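PDB 5ZH8: teichoic acid D-alanine hydrolase, which hydrolyses the esters that attach D-alanine to wall and lipoteichoic acids, and affects methicillin resistance and cell wall structure in Staphylococcus aureus. Local coordinates for residues A[249-254]-A[277-282]; A[332-335]-A[340-343]. One frame throughout, in Å; residues are numbered along the deposited sequence.

Contact 1. Residues A[249-254]-A[277-282]; sequences AFYDEQ and NILDQY
Y251 sits in the type I beta turn F250 to E253, just past the edge strand 248-250, and lays its ring against L279 and D280 of the loop leading toward strand 288-290. One face of the ring takes L279 CB, which stands 3.8 Å from the ring centroid and 15° off the normal, a CH-pi contact. D252 CB, from the same turn, lies over the opposite face near the rim, so the ring is sandwiched between two aliphatic carbons. Y251 CG is tucked between its own backbone N and carbonyl carbon (chi1 76°), and this swings the ring toward L279. The two side chains run antiparallel past one another, so L279 CD1 reaches back to 3.6 Å from Y251 CB while the phenol end carries on toward D280. There Y251 CE1 comes 3.4 Å from L279 O, and Y251 OH abuts the methylene D280 CB. The D280 carboxylate turns off from the tyrosine, its plane 78° from that of the ring.

The turn has bonds of its own. Its backbone bond runs from E253 N to F250 O, and F250 N donates a hydrogen bond to E253 OE2 (2.8 Å), on the anti side of that oxygen. Y236 OH also bonds E253 OE2, while N56 ND2 takes OE1. N287 bridges the two segments: its backbone bonds with Y251 and its ND2 donates to L279 O. Y289, on the middle strand 288-290, touches the side chains of both Y251 and L279. The contact thus joins the end of strand 248-250 to the chain leading into strand 288-290: a CH-pi contact between a type I turn after an edge strand and the loop before the middle strand of the three-stranded antiparallel sheet in this beta-lactamase-family protein.

Contact 2. Residues A[332-335]-A[340-343]; sequences GFYA and NRLN
The Y334 ring and the R341 guanidinium run alongside each other in the same direction, their planes 62° apart. R341 O sits at the edge of the ring, in its plane. R341 NH1 approaches the ring obliquely, 3.4 Å from Y334 CE2, and that side of the ring in turn lies at the guanidinium's edge. N343 CB lies over one face of the guanidinium, toward its rim. R341 CG is anti to the backbone N (chi1 168°), and with its aliphatic chain stretched out the group runs out beside the tyrosine. Its NE forms a salt bridge with E372 of helix 371-382. T269 and S268 of the second subunit pack on Y334 and R341.

F333 likewise has R341 O near its ring plane, at the edge; its CB meets L342 CG at 3.7 Å. The planes of the F333 ring and the N340 amide are 43° apart, with N340 ND2 3.8 Å from F333 CE2. That amide is busy beyond the hairpin: ND2 bonds L317 O and Y355 OH, and OD1 accepts N390 ND2.

Between the backbones, Y334 and R341 form a hydrogen-bonded pair: Y334 N to R341 O and R341 N to Y334 O, both 2.9 Å. A335 and N340 make the following non-hydrogen-bonded pair. The result is an antiparallel beta hairpin within the large sheet of the beta-lactamase-type fold.

From the N terminus, contact 1 comes first: its segments enclose residues 255-276, a long excursion carrying the small two-stranded sheet 264-265/272-273, and join the edge strand 248-250 to the approach of strand 288-290. Contact 2 opens only after contact 1 has closed, so the two are in series, neither nested nor crossed. It spans just the four residues 336-339 and pairs strand 333-335 with 340-346 in the large antiparallel sheet. Their centres lie 23 Å apart, with nearest atoms about 11 Å. Across the dimer, residues 267-269 of the second subunit, from the excursion that contact 1 encloses, pack on contact 2.

Contact 1. Residues A[249-254]-A[277-282]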
# COMPACT_ATOMS: atom_id res chain seq x y z
N ALA A 249 -13.26 18.92 8.38
CA ALA A 249 -12.85 20.08 7.59
C ALA A 249 -12.23 19.70 6.26
O ALA A 249 -11.71 18.61 6.08
CB ALA A 249 -11.89 20.95 8.39
N PHE A 250 -12.33 20.63 5.31
CA PHE A 250 -11.63 20.53 4.05
C PHE A 250 -10.16 20.85 4.29
O PHE A 250 -9.82 21.60 5.19
CB PHE A 250 -12.24 21.47 3.00
CG PHE A 250 -13.58 21.03 2.49
CD1 PHE A 250 -13.68 20.12 1.46
CD2 PHE A 250 -14.75 21.52 3.06
CE1 PHE A 250 -14.91 19.70 0.99
CE2 PHE A 250 -15.99 21.11 2.59
CZ PHE A 250 -16.07 20.20 1.56
N TYR A 251 -9.30 20.26 3.47
CA TYR A 251 -7.84 20.26 3.67
C TYR A 251 -7.19 21.61 4.02
O TYR A 251 -6.22 21.64 4.78
CB TYR A 251 -7.15 19.67 2.44
CG TYR A 251 -7.09 20.61 1.25
CD1 TYR A 251 -8.20 20.79 0.42
CD2 TYR A 251 -5.94 21.33 0.95
CE1 TYR A 251 -8.15 21.65 -0.67
CE2 TYR A 251 -5.88 22.19 -0.13
CZ TYR A 251 -6.99 22.34 -0.94
OH TYR A 251 -6.93 23.20 -2.02
N ASP A 252 -7.71 22.71 3.48
CA ASP A 252 -7.05 24.01 3.61
C ASP A 252 -7.72 24.98 4.58
O ASP A 252 -7.34 26.15 4.65
CB ASP A 252 -6.90 24.67 2.23
CG ASP A 252 -5.72 25.65 2.17
OD1 ASP A 252 -4.71 25.44 2.88
OD2 ASP A 252 -5.82 26.64 1.41
N GLU A 253 -8.70 24.52 5.35
CA GLU A 253 -9.35 25.38 6.34
C GLU A 253 -8.38 25.71 7.48
O GLU A 253 -7.75 24.82 8.05
CB GLU A 253 -10.64 24.74 6.86
CG GLU A 253 -11.69 24.51 5.78
CD GLU A 253 -13.06 24.16 6.34
OE1 GLU A 253 -13.67 24.99 7.05
OE2 GLU A 253 -13.55 23.05 6.05
N GLN A 254 -8.26 27.00 7.79
CA GLN A 254 -7.22 27.50 8.71
C GLN A 254 -7.34 26.98 10.13
O GLN A 254 -6.37 26.48 10.69
CB GLN A 254 -7.19 29.04 8.72
CG GLN A 254 -6.60 29.65 7.47
CD GLN A 254 -5.15 29.27 7.27
OE1 GLN A 254 -4.32 29.43 8.17
NE2 GLN A 254 -4.83 28.75 6.08
N ASN A 277 -0.86 16.83 -2.65
CA ASN A 277 -0.49 17.84 -3.65
C ASN A 277 -1.59 18.10 -4.69
O ASN A 277 -1.38 18.88 -5.63
CB ASN A 277 0.81 17.41 -4.35
CG ASN A 277 0.72 16.02 -4.96
OD1 ASN A 277 -0.26 15.30 -4.77
ND2 ASN A 277 1.72 15.66 -5.73
N ILE A 278 -2.76 17.47 -4.52
CA ILE A 278 -3.83 17.51 -5.52
C ILE A 278 -5.23 17.69 -4.93
O ILE A 278 -6.23 17.55 -5.63
CB ILE A 278 -3.82 16.22 -6.38
CG1 ILE A 278 -3.96 14.98 -5.49
CG2 ILE A 278 -2.56 16.14 -7.22
CD1 ILE A 278 -4.16 13.68 -6.25
N LEU A 279 -5.31 18.04 -3.65
CA LEU A 279 -6.59 18.07 -2.95
C LEU A 279 -7.46 19.26 -3.36
O LEU A 279 -8.67 19.28 -3.10
CB LEU A 279 -6.36 18.06 -1.43
CG LEU A 279 -5.59 16.86 -0.86
CD1 LEU A 279 -5.57 16.94 0.66
CD2 LEU A 279 -6.19 15.54 -1.32
N ASP A 280 -6.85 20.26 -4.01
CA ASP A 280 -7.61 21.37 -4.62
C ASP A 280 -8.53 20.94 -5.77
O ASP A 280 -9.51 21.61 -6.06
CB ASP A 280 -6.67 22.50 -5.07
CG ASP A 280 -5.58 22.03 -6.03
OD1 ASP A 280 -5.39 20.80 -6.22
OD2 ASP A 280 -4.88 22.91 -6.59
N GLN A 281 -8.21 19.81 -6.41
CA GLN A 281 -9.01 19.28 -7.52
C GLN A 281 -9.86 18.07 -7.11
O GLN A 281 -10.52 17.46 -7.96
CB GLN A 281 -8.07 18.89 -8.67
CG GLN A 281 -7.45 17.50 -8.55
CD GLN A 281 -6.07 17.39 -9.19
OE1 GLN A 281 -5.83 16.53 -10.03
NE2 GLN A 281 -5.16 18.27 -8.79
N TYR A 282 -9.85 17.73 -5.82
CA TYR A 282 -10.46 16.49 -5.33
C TYR A 282 -11.69 16.70 -4.45
O TYR A 282 -11.98 15.88 -3.57
CB TYR A 282 -9.40 15.65 -4.60
CG TYR A 282 -9.08 14.35 -5.31
CD1 TYR A 282 -9.89 13.23 -5.13
CD2 TYR A 282 -8.00 14.26 -6.17
CE1 TYR A 282 -9.61 12.04 -5.79
CE2 TYR A 282 -7.71 13.08 -6.83
CZ TYR A 282 -8.52 11.97 -6.64
OH TYR A 282 -8.23 10.80 -7.30

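Contact 2. Residues A[332-335]-A[340-343]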
# COMPACT_ATOMS: atom_id res chain seq x y z
N GLY A 332 -21.47 6.21 -2.20
CA GLY A 332 -20.18 6.33 -1.53
C GLY A 332 -19.84 5.34 -0.44
O GLY A 332 -18.83 5.49 0.23
N PHE A 333 -20.67 4.31 -0.24
CA PHE A 333 -20.41 3.32 0.82
C PHE A 333 -21.03 1.96 0.53
O PHE A 333 -21.81 1.81 -0.41
CB PHE A 333 -20.92 3.86 2.16
CG PHE A 333 -22.42 3.78 2.32
CD1 PHE A 333 -23.25 4.78 1.79
CD2 PHE A 333 -22.99 2.71 2.97
CE1 PHE A 333 -24.62 4.69 1.93
CE2 PHE A 333 -24.37 2.62 3.11
CZ PHE A 333 -25.18 3.61 2.59
N TYR A 334 -20.69 0.99 1.36
CA TYR A 334 -21.09 -0.40 1.15
C TYR A 334 -22.13 -0.86 2.17
O TYR A 334 -21.94 -0.69 3.37
CB TYR A 334 -19.87 -1.31 1.27
CG TYR A 334 -18.85 -1.11 0.18
CD1 TYR A 334 -18.93 -1.83 -1.00
CD2 TYR A 334 -17.79 -0.22 0.34
CE1 TYR A 334 -17.99 -1.66 -2.01
CE2 TYR A 334 -16.84 -0.04 -0.66
CZ TYR A 334 -16.95 -0.77 -1.83
OH TYR A 334 -16.03 -0.61 -2.83
N ALA A 335 -23.21 -1.45 1.68
CA ALA A 335 -24.12 -2.23 2.51
C ALA A 335 -23.82 -3.70 2.26
O ALA A 335 -24.06 -4.19 1.16
CB ALA A 335 -25.56 -1.91 2.17
N ASN A 340 -22.14 -2.61 7.41
CA ASN A 340 -21.96 -1.53 6.44
C ASN A 340 -20.52 -1.04 6.56
O ASN A 340 -19.97 -0.96 7.66
CB ASN A 340 -22.93 -0.36 6.69
CG ASN A 340 -24.35 -0.66 6.21
OD1 ASN A 340 -24.70 -1.81 5.94
ND2 ASN A 340 -25.16 0.39 6.11
N ARG A 341 -19.93 -0.69 5.42
CA ARG A 341 -18.52 -0.37 5.37
C ARG A 341 -18.24 0.93 4.61
O ARG A 341 -18.81 1.17 3.55
CB ARG A 341 -17.77 -1.53 4.71
CG ARG A 341 -16.33 -1.25 4.32
CD ARG A 341 -15.70 -2.49 3.72
NE ARG A 341 -14.26 -2.33 3.51
CZ ARG A 341 -13.71 -1.76 2.43
NH1 ARG A 341 -14.47 -1.28 1.46
NH2 ARG A 341 -12.40 -1.68 2.33
N LEU A 342 -17.35 1.75 5.18
CA LEU A 342 -16.72 2.85 4.45
C LEU A 342 -15.20 2.66 4.51
O LEU A 342 -14.68 2.10 5.48
CB LEU A 342 -17.07 4.22 5.04
CG LEU A 342 -18.49 4.72 4.80
CD1 LEU A 342 -19.45 4.13 5.81
CD2 LEU A 342 -18.55 6.24 4.88
N ASN A 343 -14.52 3.13 3.48
CA ASN A 343 -13.07 3.05 3.43
C ASN A 343 -12.49 4.03 2.42
O ASN A 343 -13.02 4.19 1.32
CB ASN A 343 -12.63 1.62 3.09
CG ASN A 343 -11.13 1.48 3.03
OD1 ASN A 343 -10.46 1.27 4.04
ND2 ASN A 343 -10.59 1.59 1.83